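Local coordinates for siderophore-interacting protein (Aeromonas hydrophila, PDB 6K2L) that binds FAD and, as in other siderophore-interacting proteins, probably reduces ferric siderophores so that their iron is released inside the cell, at residues V21-R26 against Q173-D178; S137-V142 against A160-H165; G164-L169 against V185-F190; L207-Q212 against R234-D239. The protein carries 1 engineered substitution. All coordinates share one frame; numbering follows the deposited sequence.

Interaction 1 (V21-R26 against Q173-D178); sequences VSPHLR and QEDVQD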
loop_
_atom_site.group_PDB
_atom_site.type_symbol
_atom_site.label_atom_id
_atom_site.label_comp_id
_atom_site.label_asym_id
_atom_site.label_seq_id
_atom_site.Cartn_x
_atom_site.Cartn_y
_atom_site.Cartn_z
ATOM N N VAL A 21 -7.501 9.921 -15.711
ATOM C CA VAL A 21 -7.946 8.531 -15.637
ATOM C C VAL A 21 -9.404 8.439 -16.036
ATOM O O VAL A 21 -9.881 7.390 -16.473
ATOM C CB VAL A 21 -7.714 7.932 -14.239
ATOM C CG1 VAL A 21 -6.333 8.280 -13.726
ATOM C CG2 VAL A 21 -8.767 8.426 -13.321
ATOM N N SER A 22 -10.120 9.536 -15.922
ATOM C CA SER A 22 -11.474 9.690 -16.409
ATOM C C SER A 22 -11.607 11.177 -16.669
ATOM O O SER A 22 -10.719 11.948 -16.290
ATOM C CB SER A 22 -12.495 9.156 -15.388
ATOM O OG SER A 22 -12.840 10.130 -14.411
ATOM N N PRO A 23 -12.664 11.611 -17.362
ATOM C CA PRO A 23 -12.760 13.045 -17.708
ATOM C C PRO A 23 -12.786 13.999 -16.516
ATOM O O PRO A 23 -12.364 15.153 -16.654
ATOM C CB PRO A 23 -14.065 13.111 -18.509
ATOM C CG PRO A 23 -14.152 11.780 -19.144
ATOM C CD PRO A 23 -13.636 10.808 -18.122
ATOM N N HIS A 24 -13.282 13.571 -15.352
ATOM C CA HIS A 24 -13.339 14.434 -14.177
ATOM C C HIS A 24 -12.517 13.898 -13.010
ATOM O O HIS A 24 -12.829 14.167 -11.851
ATOM C CB HIS A 24 -14.776 14.665 -13.739
ATOM C CG HIS A 24 -15.584 15.411 -14.741
ATOM N ND1 HIS A 24 -16.113 14.806 -15.862
ATOM C CD2 HIS A 24 -15.933 16.718 -14.814
ATOM C CE1 HIS A 24 -16.770 15.703 -16.575
ATOM N NE2 HIS A 24 -16.675 16.873 -15.963
ATOM N N LEU A 25 -11.467 13.145 -13.297
ATOM C CA LEU A 25 -10.557 12.669 -12.266
ATOM C C LEU A 25 -9.148 12.751 -12.834
ATOM O O LEU A 25 -8.798 12.026 -13.768
ATOM C CB LEU A 25 -10.913 11.248 -11.819
ATOM C CG LEU A 25 -10.247 10.903 -10.472
ATOM C CD1 LEU A 25 -10.836 11.751 -9.330
ATOM C CD2 LEU A 25 -10.276 9.406 -10.150
ATOM N N ARG A 26 -8.343 13.642 -12.286
ATOM C CA ARG A 26 -7.049 13.977 -12.868
ATOM C C ARG A 26 -5.945 13.563 -11.904
ATOM O O ARG A 26 -5.873 14.079 -10.788
ATOM C CB ARG A 26 -6.982 15.472 -13.184
ATOM C CG ARG A 26 -5.683 15.890 -13.831
ATOM C CD ARG A 26 -5.757 17.314 -14.342
ATOM N NE ARG A 26 -6.370 17.320 -15.670
ATOM C CZ ARG A 26 -7.040 18.341 -16.188
ATOM N NH1 ARG A 26 -7.168 19.470 -15.502
ATOM N NH2 ARG A 26 -7.570 18.231 -17.394
ATOM N N GLN A 173 -21.644 9.670 -16.567
ATOM C CA GLN A 173 -21.426 8.273 -16.932
ATOM C C GLN A 173 -19.988 7.994 -17.350
ATOM O O GLN A 173 -19.500 6.883 -17.129
ATOM C CB GLN A 173 -22.402 7.866 -18.059
ATOM C CG GLN A 173 -22.129 6.503 -18.696
ATOM C CD GLN A 173 -22.630 5.307 -17.833
ATOM O OE1 GLN A 173 -23.643 5.413 -17.119
ATOM N NE2 GLN A 173 -21.915 4.171 -17.905
ATOM N N GLU A 174 -19.284 8.973 -17.923
ATOM C CA GLU A 174 -17.914 8.737 -18.382
ATOM C C GLU A 174 -16.899 8.636 -17.250
ATOM O O GLU A 174 -15.749 8.256 -17.507
ATOM C CB GLU A 174 -17.470 9.841 -19.343
ATOM C CG GLU A 174 -18.119 9.770 -20.715
ATOM C CD GLU A 174 -19.462 10.496 -20.787
ATOM O OE1 GLU A 174 -19.877 10.791 -21.928
ATOM O OE2 GLU A 174 -20.092 10.781 -19.728
ATOM N N ASP A 175 -17.278 8.979 -16.018
ATOM C CA ASP A 175 -16.375 8.904 -14.876
ATOM C C ASP A 175 -16.471 7.582 -14.125
ATOM O O ASP A 175 -15.671 7.339 -13.218
ATOM C CB ASP A 175 -16.607 10.098 -13.956
ATOM C CG ASP A 175 -16.101 11.407 -14.591
ATOM O OD1 ASP A 175 -14.870 11.512 -14.810
ATOM O OD2 ASP A 175 -16.924 12.304 -14.914
ATOM N N VAL A 176 -17.399 6.710 -14.515
ATOM C CA VAL A 176 -17.357 5.311 -14.115
ATOM C C VAL A 176 -16.097 4.687 -14.693
ATOM O O VAL A 176 -15.767 4.882 -15.868
ATOM C CB VAL A 176 -18.614 4.567 -14.591
ATOM C CG1 VAL A 176 -18.474 3.074 -14.344
ATOM C CG2 VAL A 176 -19.850 5.111 -13.890
ATOM N N GLN A 177 -15.365 3.963 -13.863
ATOM C CA GLN A 177 -14.091 3.427 -14.287
ATOM C C GLN A 177 -13.928 2.044 -13.695
ATOM O O GLN A 177 -14.693 1.623 -12.830
ATOM C CB GLN A 177 -12.936 4.344 -13.873
ATOM C CG GLN A 177 -13.227 5.210 -12.676
ATOM C CD GLN A 177 -12.013 6.022 -12.226
ATOM O OE1 GLN A 177 -10.966 5.464 -11.859
ATOM N NE2 GLN A 177 -12.161 7.360 -12.227
ATOM N N ASP A 178 -12.933 1.322 -14.181
ATOM C CA ASP A 178 -12.654 0.014 -13.624
ATOM C C ASP A 178 -11.973 0.197 -12.280
ATOM O O ASP A 178 -11.131 1.081 -12.110
ATOM C CB ASP A 178 -11.788 -0.809 -14.575
ATOM C CG ASP A 178 -12.427 -0.956 -15.959
ATOM O OD1 ASP A 178 -13.681 -0.942 -16.045
ATOM O OD2 ASP A 178 -11.684 -1.094 -16.962
#
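Asp175 OD1 is the best-held polar atom here, gripped by two donors from the 22-25 turn. Ser22 OG gives it a very short hydrogen bond of 2.5 Å on the anti lone pair, and the backbone N of His24 donates to the same OD1 at 2.7 Å on the syn lone pair, with an angle of 150° at the hydrogen. Ser22 reaches it with OG in the crowded position between its own N and carbonyl carbon. The second oxygen, Asp175 OD2, takes a weak, bent bond from His24 ND1 at 2.8 Å (121° at the hydrogen), the carboxylate and ring planes standing 73° apart. The two good bonds to OD1, with the weaker one to OD2, restrict the rotation of the carboxylate. Ser22 to Leu25 form a type I beta turn, and Val21 and Ser22 opposite Leu25 make a classic beta bulge. This corner of the antiparallel FAD-binding barrel thus meets the loop between strands 163-170 and 185-191 of the parallel-sheet domain, so the carboxylate bridges the two domains. Beside the polar centre, Pro23 CD rests against Glu174 O at 3.4 Å, and Pro23 CG lies 3.8 Å from Glu174 CB. Gln177, extended beyond CG, lays NE2 3.5 Å from Leu25 CD2 and 3.7 Å from Val21 CG2. Leu25 has its side chain about 6 Å from the bound FAD, and the His24 ring also meets that of Tyr172.

Interaction 2 (S137-V142 against A160-H165); sequences SHYYMV and ADARGH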
loop_
_atom_site.group_PDB
_atom_site.type_symbol
_atom_site.label_atom_id
_atom_site.label_comp_id
_atom_site.label_asym_id
_atom_site.label_seq_id
_atom_site.Cartn_x
_atom_site.Cartn_y
_atom_site.Cartn_z
ATOM N N SER A 137 -13.431 -8.685 7.810
ATOM C CA SER A 137 -13.850 -9.623 6.793
ATOM C C SER A 137 -14.898 -9.034 5.861
ATOM O O SER A 137 -14.960 -9.431 4.691
ATOM C CB SER A 137 -14.371 -10.905 7.449
ATOM O OG SER A 137 -15.765 -10.843 7.637
ATOM N N HIS A 138 -15.690 -8.076 6.333
ATOM C CA HIS A 138 -16.691 -7.402 5.525
ATOM C C HIS A 138 -16.364 -5.913 5.438
ATOM O O HIS A 138 -15.905 -5.308 6.412
ATOM C CB HIS A 138 -18.067 -7.639 6.118
ATOM C CG HIS A 138 -18.536 -9.051 5.953
ATOM N ND1 HIS A 138 -18.178 -10.060 6.825
ATOM C CD2 HIS A 138 -19.325 -9.625 5.012
ATOM C CE1 HIS A 138 -18.707 -11.197 6.415
ATOM N NE2 HIS A 138 -19.418 -10.960 5.325
ATOM N N TYR A 139 -16.575 -5.331 4.259
ATOM C CA TYR A 139 -16.267 -3.927 3.993
ATOM C C TYR A 139 -17.447 -3.256 3.296
ATOM O O TYR A 139 -17.916 -3.728 2.255
ATOM C CB TYR A 139 -15.024 -3.793 3.122
ATOM C CG TYR A 139 -13.745 -4.154 3.804
ATOM C CD1 TYR A 139 -13.136 -3.278 4.692
ATOM C CD2 TYR A 139 -13.126 -5.375 3.538
ATOM C CE1 TYR A 139 -11.954 -3.610 5.312
ATOM C CE2 TYR A 139 -11.941 -5.742 4.157
ATOM C CZ TYR A 139 -11.350 -4.858 5.042
ATOM O OH TYR A 139 -10.148 -5.210 5.639
ATOM N N TYR A 140 -17.910 -2.145 3.846
ATOM C CA TYR A 140 -19.058 -1.434 3.291
ATOM C C TYR A 140 -18.675 0.023 3.134
ATOM O O TYR A 140 -18.519 0.728 4.138
ATOM C CB TYR A 140 -20.282 -1.567 4.192
ATOM C CG TYR A 140 -20.632 -2.989 4.501
ATOM C CD1 TYR A 140 -21.304 -3.778 3.573
ATOM C CD2 TYR A 140 -20.264 -3.556 5.710
ATOM C CE1 TYR A 140 -21.628 -5.101 3.864
ATOM C CE2 TYR A 140 -20.573 -4.854 6.004
ATOM C CZ TYR A 140 -21.241 -5.630 5.086
ATOM O OH TYR A 140 -21.518 -6.921 5.436
ATOM N N MET A 141 -18.583 0.485 1.884
ATOM C CA MET A 141 -17.905 1.728 1.573
ATOM C C MET A 141 -18.810 2.547 0.652
ATOM O O MET A 141 -19.380 2.005 -0.296
ATOM C CB MET A 141 -16.566 1.400 0.910
ATOM C CG MET A 141 -15.534 0.693 1.854
ATOM S SD MET A 141 -13.917 0.704 1.069
ATOM C CE MET A 141 -13.231 -0.933 1.524
ATOM N N VAL A 142 -18.950 3.847 0.910
ATOM C CA VAL A 142 -19.706 4.733 0.027
ATOM C C VAL A 142 -18.867 5.980 -0.206
ATOM O O VAL A 142 -18.135 6.421 0.689
ATOM C CB VAL A 142 -21.108 5.084 0.600
ATOM C CG1 VAL A 142 -21.786 6.136 -0.226
ATOM C CG2 VAL A 142 -22.023 3.841 0.684
ATOM N N ALA A 160 -7.829 -11.157 -0.918
ATOM C CA ALA A 160 -8.632 -11.717 -1.996
ATOM C C ALA A 160 -9.953 -12.291 -1.506
ATOM O O ALA A 160 -10.911 -12.368 -2.285
ATOM C CB ALA A 160 -7.817 -12.774 -2.730
ATOM N N ASP A 161 -10.042 -12.668 -0.225
ATOM C CA ASP A 161 -11.289 -13.183 0.340
ATOM C C ASP A 161 -12.121 -12.125 1.082
ATOM O O ASP A 161 -13.142 -12.478 1.694
ATOM C CB ASP A 161 -11.002 -14.351 1.289
ATOM C CG ASP A 161 -10.038 -13.971 2.407
ATOM O OD1 ASP A 161 -9.393 -12.895 2.305
ATOM O OD2 ASP A 161 -9.905 -14.757 3.378
ATOM N N ALA A 162 -11.719 -10.853 1.053
ATOM C CA ALA A 162 -12.557 -9.814 1.630
ATOM C C ALA A 162 -13.923 -9.800 0.957
ATOM O O ALA A 162 -14.077 -10.223 -0.195
ATOM C CB ALA A 162 -11.901 -8.451 1.489
ATOM N N ARG A 163 -14.927 -9.342 1.698
ATOM C CA ARG A 163 -16.295 -9.298 1.203
ATOM C C ARG A 163 -16.895 -7.932 1.496
ATOM O O ARG A 163 -16.406 -7.185 2.339
ATOM C CB ARG A 163 -17.153 -10.383 1.839
ATOM C CG ARG A 163 -16.686 -11.764 1.480
ATOM C CD ARG A 163 -17.801 -12.767 1.615
ATOM N NE ARG A 163 -18.765 -12.676 0.516
ATOM C CZ ARG A 163 -18.607 -13.221 -0.691
ATOM N NH1 ARG A 163 -17.501 -13.909 -0.982
ATOM N NH2 ARG A 163 -19.570 -13.086 -1.602
ATOM N N GLY A 164 -17.959 -7.611 0.799
ATOM C CA GLY A 164 -18.706 -6.432 1.150
ATOM C C GLY A 164 -19.379 -5.813 -0.052
ATOM O O GLY A 164 -19.624 -6.460 -1.066
ATOM N N HIS A 165 -19.684 -4.527 0.082
ATOM C CA HIS A 165 -20.348 -3.768 -0.958
ATOM C C HIS A 165 -19.777 -2.362 -0.980
ATOM O O HIS A 165 -19.516 -1.766 0.073
ATOM C CB HIS A 165 -21.862 -3.701 -0.734
ATOM C CG HIS A 165 -22.506 -5.031 -0.469
ATOM N ND1 HIS A 165 -22.943 -5.863 -1.479
ATOM C CD2 HIS A 165 -22.811 -5.661 0.691
ATOM C CE1 HIS A 165 -23.481 -6.947 -0.954
ATOM N NE2 HIS A 165 -23.426 -6.844 0.362
HETATM O O HOH W 1 -14.418 -12.132 4.100
#
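Tyr140 and His165 both hold CG anti to the carbonyl carbon (chi1 -54° and -50°), so their rings run side by side in the same direction from neighbouring strands. The strands are parallel and form a beta-alpha-beta unit, with helix 148-155 in the connection. Four backbone hydrogen bonds join them: Arg163 N to Ser137 O, Tyr139 N to Arg163 O (2.7 Å), His165 N to Tyr139 O and Met141 N to His165 O. Gly164 CA lies 3.0 Å from Tyr139 O in a CA-H...O contact; a CB there would run into that oxygen, and the backbone angles of Gly164 by themselves call for glycine. On the opposite face to Tyr140, Tyr139 meets Ala162 CB at its ring edge, 3.8 Å from CE2, and its hydroxyl bonds to Gln134 O. Tyr140 OH instead reaches Glu210 N. At the entry to the strands one water donates to both Ser137 O and Asp161 O. The two aromatic rims touch where Tyr140 CE1 lies 3.4 Å from His165 CD2, the planes 24° apart and neither ring over the other.

Interaction 3 (G164-L169 against V185-F190); sequences GHIALL and VTLRWF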
loop_
_atom_site.group_PDB
_atom_site.type_symbol
_atom_site.label_atom_id
_atom_site.label_comp_id
_atom_site.label_asym_id
_atom_site.label_seq_id
_atom_site.Cartn_x
_atom_site.Cartn_y
_atom_site.Cartn_z
ATOM N N GLY A 164 -17.959 -7.611 0.799
ATOM C CA GLY A 164 -18.706 -6.432 1.150
ATOM C C GLY A 164 -19.379 -5.813 -0.052
ATOM O O GLY A 164 -19.624 -6.460 -1.066
ATOM N N HIS A 165 -19.684 -4.527 0.082
ATOM C CA HIS A 165 -20.348 -3.768 -0.958
ATOM C C HIS A 165 -19.777 -2.362 -0.980
ATOM O O HIS A 165 -19.516 -1.766 0.073
ATOM C CB HIS A 165 -21.862 -3.701 -0.734
ATOM C CG HIS A 165 -22.506 -5.031 -0.469
ATOM N ND1 HIS A 165 -22.943 -5.863 -1.479
ATOM C CD2 HIS A 165 -22.811 -5.661 0.691
ATOM C CE1 HIS A 165 -23.481 -6.947 -0.954
ATOM N NE2 HIS A 165 -23.426 -6.844 0.362
ATOM N N ILE A 166 -19.612 -1.838 -2.191
ATOM C CA ILE A 166 -19.173 -0.479 -2.443
ATOM C C ILE A 166 -20.178 0.171 -3.390
ATOM O O ILE A 166 -20.559 -0.425 -4.406
ATOM C CB ILE A 166 -17.750 -0.468 -3.040
ATOM C CG1 ILE A 166 -16.785 -1.117 -2.050
ATOM C CG2 ILE A 166 -17.324 0.959 -3.408
ATOM C CD1 ILE A 166 -15.425 -1.340 -2.602
ATOM N N ALA A 167 -20.614 1.387 -3.066
ATOM C CA ALA A 167 -21.455 2.173 -3.969
ATOM C C ALA A 167 -20.810 3.538 -4.190
ATOM O O ALA A 167 -20.413 4.195 -3.226
ATOM C CB ALA A 167 -22.867 2.338 -3.410
ATOM N N LEU A 168 -20.723 3.984 -5.444
ATOM C CA LEU A 168 -20.165 5.303 -5.732
ATOM C C LEU A 168 -21.151 6.196 -6.481
ATOM O O LEU A 168 -21.789 5.753 -7.433
ATOM C CB LEU A 168 -18.898 5.166 -6.541
ATOM C CG LEU A 168 -17.775 4.361 -5.868
ATOM C CD1 LEU A 168 -16.662 4.090 -6.855
ATOM C CD2 LEU A 168 -17.233 5.100 -4.660
ATOM N N LEU A 169 -21.232 7.478 -6.091
ATOM C CA LEU A 169 -21.983 8.504 -6.829
ATOM C C LEU A 169 -21.018 9.374 -7.648
ATOM O O LEU A 169 -20.155 10.045 -7.082
ATOM C CB LEU A 169 -22.789 9.363 -5.860
ATOM C CG LEU A 169 -23.788 10.401 -6.418
ATOM C CD1 LEU A 169 -24.738 9.775 -7.466
ATOM C CD2 LEU A 169 -24.626 11.122 -5.309
ATOM N N VAL A 185 -16.419 -8.546 -3.260
ATOM C CA VAL A 185 -16.839 -7.172 -3.009
ATOM C C VAL A 185 -17.665 -6.681 -4.194
ATOM O O VAL A 185 -17.173 -6.574 -5.326
ATOM C CB VAL A 185 -15.646 -6.247 -2.729
ATOM C CG1 VAL A 185 -16.091 -4.786 -2.720
ATOM C CG2 VAL A 185 -14.981 -6.605 -1.403
ATOM N N THR A 186 -18.930 -6.404 -3.926
ATOM C CA THR A 186 -19.828 -5.740 -4.861
ATOM C C THR A 186 -19.356 -4.321 -5.200
ATOM O O THR A 186 -18.891 -3.584 -4.326
ATOM C CB THR A 186 -21.212 -5.685 -4.208
ATOM O OG1 THR A 186 -21.878 -6.954 -4.373
ATOM C CG2 THR A 186 -22.033 -4.542 -4.744
ATOM N N LEU A 187 -19.509 -3.912 -6.460
ATOM C CA LEU A 187 -19.301 -2.517 -6.843
ATOM C C LEU A 187 -20.487 -2.026 -7.661
ATOM O O LEU A 187 -20.828 -2.639 -8.674
ATOM C CB LEU A 187 -18.016 -2.347 -7.644
ATOM C CG LEU A 187 -17.705 -0.931 -8.131
ATOM C CD1 LEU A 187 -17.792 0.109 -6.995
ATOM C CD2 LEU A 187 -16.303 -0.949 -8.733
ATOM N N ARG A 188 -21.099 -0.908 -7.248
ATOM C CA ARG A 188 -22.308 -0.385 -7.890
ATOM C C ARG A 188 -22.202 1.131 -8.095
ATOM O O ARG A 188 -22.063 1.900 -7.136
ATOM C CB ARG A 188 -23.549 -0.757 -7.065
ATOM C CG ARG A 188 -24.887 -0.352 -7.682
ATOM C CD ARG A 188 -25.317 -1.276 -8.822
ATOM N NE ARG A 188 -25.494 -2.679 -8.417
ATOM C CZ ARG A 188 -26.651 -3.206 -8.015
ATOM N NH1 ARG A 188 -27.758 -2.452 -7.954
ATOM N NH2 ARG A 188 -26.697 -4.492 -7.674
ATOM N N TRP A 189 -22.267 1.560 -9.343
ATOM C CA TRP A 189 -22.103 2.962 -9.702
ATOM C C TRP A 189 -23.458 3.643 -9.896
ATOM O O TRP A 189 -24.363 3.111 -10.549
ATOM C CB TRP A 189 -21.267 3.096 -10.978
ATOM C CG TRP A 189 -19.809 2.625 -10.869
ATOM C CD1 TRP A 189 -19.343 1.346 -11.024
ATOM C CD2 TRP A 189 -18.647 3.439 -10.625
ATOM N NE1 TRP A 189 -17.970 1.314 -10.894
ATOM C CE2 TRP A 189 -17.522 2.586 -10.648
ATOM C CE3 TRP A 189 -18.450 4.802 -10.391
ATOM C CZ2 TRP A 189 -16.227 3.052 -10.419
ATOM C CZ3 TRP A 189 -17.168 5.255 -10.179
ATOM C CH2 TRP A 189 -16.070 4.377 -10.193
ATOM N N PHE A 190 -23.590 4.831 -9.333
ATOM C CA PHE A 190 -24.767 5.665 -9.490
ATOM C C PHE A 190 -24.314 6.943 -10.174
ATOM O O PHE A 190 -23.352 7.577 -9.719
ATOM C CB PHE A 190 -25.414 5.949 -8.134
ATOM C CG PHE A 190 -26.080 4.749 -7.540
ATOM C CD1 PHE A 190 -27.434 4.576 -7.673
ATOM C CD2 PHE A 190 -25.343 3.767 -6.882
ATOM C CE1 PHE A 190 -28.055 3.474 -7.138
ATOM C CE2 PHE A 190 -25.957 2.650 -6.352
ATOM C CZ PHE A 190 -27.321 2.508 -6.473
#
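Leu168 leaves its strand with CG anti to the carbonyl carbon (chi1 -60°), and CB lies 3.9 Å from Trp189 CE3. At the tip, CD1 sits over the six-membered ring of Trp189 in a CH-pi contact, 3.6 Å from the centroid and 21° off the normal. The same CD1 lies 4.1 Å from Leu187 CD1, while Leu148 and Ile151 of helix 148-155 also touch the side chain. Further along this face, Ile166 CD1 meets Val185 CG1 at 3.5 Å. On the opposite face, Thr186 OG1 gives His165 ND1 a weak bond of 3.3 Å. Five backbone hydrogen bonds pair these parallel strands, 185-191 being the outermost strand of its sheet within this chain. Phe190 N approaches Leu168 O at 2.8 Å, nearly along the C=O axis, whereas Thr186 N and Ile166 N stand above the planes of the carbonyls they bond. The chemistry is thus divided: main-chain bonds set the register, and apolar side chains line the Leu168 face, where Leu168 and Trp189 meet helix 148-155 and Ile166 and Leu187 meet Leu181.

Interaction 4 (L207-Q212 against R234-D239); sequences LPLEEQ and RTLEVD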
loop_
_atom_site.group_PDB
_atom_site.type_symbol
_atom_site.label_atom_id
_atom_site.label_comp_id
_atom_site.label_asym_id
_atom_site.label_seq_id
_atom_site.Cartn_x
_atom_site.Cartn_y
_atom_site.Cartn_z
ATOM N N LEU A 207 -29.284 -3.314 1.560
ATOM C CA LEU A 207 -28.397 -4.476 1.635
ATOM C C LEU A 207 -28.296 -4.999 3.070
ATOM O O LEU A 207 -28.215 -4.217 4.021
ATOM C CB LEU A 207 -26.991 -4.149 1.132
ATOM C CG LEU A 207 -26.821 -3.420 -0.195
ATOM C CD1 LEU A 207 -25.476 -2.680 -0.201
ATOM C CD2 LEU A 207 -26.947 -4.346 -1.405
ATOM N N PRO A 208 -28.277 -6.316 3.249
ATOM C CA PRO A 208 -27.988 -6.875 4.574
ATOM C C PRO A 208 -26.532 -6.643 4.964
ATOM O O PRO A 208 -25.611 -6.959 4.209
ATOM C CB PRO A 208 -28.291 -8.365 4.399
ATOM C CG PRO A 208 -28.052 -8.612 2.942
ATOM C CD PRO A 208 -28.514 -7.363 2.243
ATOM N N LEU A 209 -26.327 -6.115 6.162
ATOM C CA LEU A 209 -25.005 -5.746 6.635
ATOM C C LEU A 209 -24.601 -6.627 7.811
ATOM O O LEU A 209 -25.410 -6.906 8.700
ATOM C CB LEU A 209 -24.966 -4.266 7.051
ATOM C CG LEU A 209 -25.501 -3.252 6.033
ATOM C CD1 LEU A 209 -25.796 -1.923 6.708
ATOM C CD2 LEU A 209 -24.540 -3.086 4.867
ATOM N N GLU A 210 -23.349 -7.055 7.809
ATOM C CA GLU A 210 -22.771 -7.728 8.955
ATOM C C GLU A 210 -22.348 -6.714 10.002
ATOM O O GLU A 210 -21.639 -5.755 9.689
ATOM C CB GLU A 210 -21.570 -8.541 8.508
ATOM C CG GLU A 210 -21.979 -9.636 7.545
ATOM C CD GLU A 210 -22.629 -10.815 8.258
ATOM O OE1 GLU A 210 -22.328 -10.993 9.468
ATOM O OE2 GLU A 210 -23.422 -11.551 7.604
ATOM N N GLU A 211 -22.776 -6.919 11.247
ATOM C CA GLU A 211 -22.359 -6.018 12.306
ATOM C C GLU A 211 -21.114 -6.491 13.021
ATOM O O GLU A 211 -20.520 -5.703 13.764
ATOM C CB GLU A 211 -23.484 -5.805 13.327
ATOM C CG GLU A 211 -23.756 -6.992 14.219
ATOM C CD GLU A 211 -25.084 -6.846 14.936
ATOM O OE1 GLU A 211 -25.160 -6.024 15.876
ATOM O OE2 GLU A 211 -26.053 -7.538 14.544
ATOM N N GLN A 212 -20.701 -7.737 12.825
ATOM C CA GLN A 212 -19.496 -8.252 13.463
ATOM C C GLN A 212 -18.388 -8.406 12.430
ATOM O O GLN A 212 -18.644 -8.767 11.278
ATOM C CB GLN A 212 -19.738 -9.596 14.171
ATOM C CG GLN A 212 -20.935 -9.630 15.112
ATOM C CD GLN A 212 -20.776 -8.745 16.346
ATOM O OE1 GLN A 212 -19.675 -8.255 16.655
ATOM N NE2 GLN A 212 -21.891 -8.529 17.059
ATOM N N ARG A 234 -28.777 3.266 13.440
ATOM C CA ARG A 234 -30.139 2.866 13.781
ATOM C C ARG A 234 -30.384 1.364 13.638
ATOM O O ARG A 234 -31.009 0.759 14.514
ATOM C CB ARG A 234 -31.151 3.655 12.938
ATOM C CG ARG A 234 -31.014 5.164 13.156
ATOM C CD ARG A 234 -32.164 5.947 12.556
ATOM N NE ARG A 234 -33.339 5.911 13.425
ATOM C CZ ARG A 234 -34.518 5.407 13.073
ATOM N NH1 ARG A 234 -34.680 4.908 11.850
ATOM N NH2 ARG A 234 -35.535 5.411 13.939
ATOM N N THR A 235 -29.921 0.731 12.564
ATOM C CA THR A 235 -30.314 -0.656 12.342
ATOM C C THR A 235 -29.301 -1.681 12.849
ATOM O O THR A 235 -29.556 -2.888 12.735
ATOM C CB THR A 235 -30.588 -0.905 10.856
ATOM O OG1 THR A 235 -31.069 -2.249 10.687
ATOM C CG2 THR A 235 -29.321 -0.728 10.043
ATOM N N LEU A 236 -28.176 -1.248 13.404
ATOM C CA LEU A 236 -27.146 -2.168 13.856
ATOM C C LEU A 236 -26.420 -1.505 15.016
ATOM O O LEU A 236 -26.569 -0.304 15.254
ATOM C CB LEU A 236 -26.164 -2.515 12.715
ATOM C CG LEU A 236 -26.628 -3.200 11.414
ATOM C CD1 LEU A 236 -26.183 -2.383 10.216
ATOM C CD2 LEU A 236 -26.039 -4.575 11.337
ATOM N N GLU A 237 -25.618 -2.294 15.729
ATOM C CA GLU A 237 -24.716 -1.735 16.732
ATOM C C GLU A 237 -23.264 -2.064 16.389
ATOM O O GLU A 237 -22.787 -3.191 16.597
ATOM C CB GLU A 237 -25.094 -2.156 18.158
ATOM C CG GLU A 237 -26.119 -1.202 18.751
ATOM C CD GLU A 237 -25.626 0.286 18.624
ATOM O OE1 GLU A 237 -26.419 1.180 18.249
ATOM O OE2 GLU A 237 -24.436 0.574 18.896
ATOM N N VAL A 238 -22.568 -1.058 15.858
ATOM C CA VAL A 238 -21.166 -1.170 15.495
ATOM C C VAL A 238 -20.397 -0.159 16.321
ATOM O O VAL A 238 -20.820 0.993 16.453
ATOM C CB VAL A 238 -20.990 -0.915 13.989
ATOM C CG1 VAL A 238 -19.504 -1.006 13.597
ATOM C CG2 VAL A 238 -21.859 -1.860 13.189
ATOM N N ASP A 239 -19.280 -0.582 16.882
ATOM C CA ASP A 239 -18.480 0.369 17.634
ATOM C C ASP A 239 -17.932 1.462 16.719
ATOM O O ASP A 239 -17.699 1.253 15.525
ATOM C CB ASP A 239 -17.320 -0.323 18.353
ATOM C CG ASP A 239 -16.595 0.609 19.311
ATOM O OD1 ASP A 239 -17.243 1.131 20.263
ATOM O OD2 ASP A 239 -15.384 0.851 19.097
#
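Leu236 is the tight part of this surface contact, its CD1 meeting Leu209 and its CD2 lying between Glu211 CB and Leu209 O. Leu236 CD1 touches Leu209 CD1 at 3.6 Å; with CG anti to the carbonyl carbon in both, the two side chains cross at about a right angle. Leu236 CD2 packs on Glu211 CB at 3.5 Å and on Leu209 O at 3.6 Å. The segments are the loop that enters strand 214-218, an inner strand of the parallel sheet, and the chain that follows helix 222-235; Leu209 also rests on His231 of that helix and on Tyr140. The rest is looser. Glu211 starts from the crowded position between N and carbonyl carbon (chi1 72°) and then runs extended, which carries OE1 toward the backbone of Glu237, yet it stops 3.8 Å from Glu237 N, too far for a hydrogen bond. Val238 CG2 comes no nearer than 4.1 Å to Glu211 O, an oxygen that takes a weak bond from Arg242 NH2. Glu237 is solvent-exposed, its carboxylate leading away from the loop.

From the N terminus, the 21-26 corner of the FAD-binding barrel waits nearly 150 residues before interaction 1 closes on the 173-178 loop. Interaction 2 is nested inside the long loop that interaction 1 closes and ties strand 138-144 to strand 163-170. Interaction 3 starts where interaction 2 ends, sharing Gly164 and His165, and crosses interaction 1, because 173-178 lies between its two strands; Trp189 packs on Val176 and Gln177 there. Together, interactions 2 and 3 set three adjacent strands of one parallel sheet. Interaction 4 follows in series, closing the loop around strand 214-218 and helix 222-235. It meets interaction 2 through Tyr140 OH and Glu210 N, but stays about 17 Å from interaction 1 at the nearest atoms.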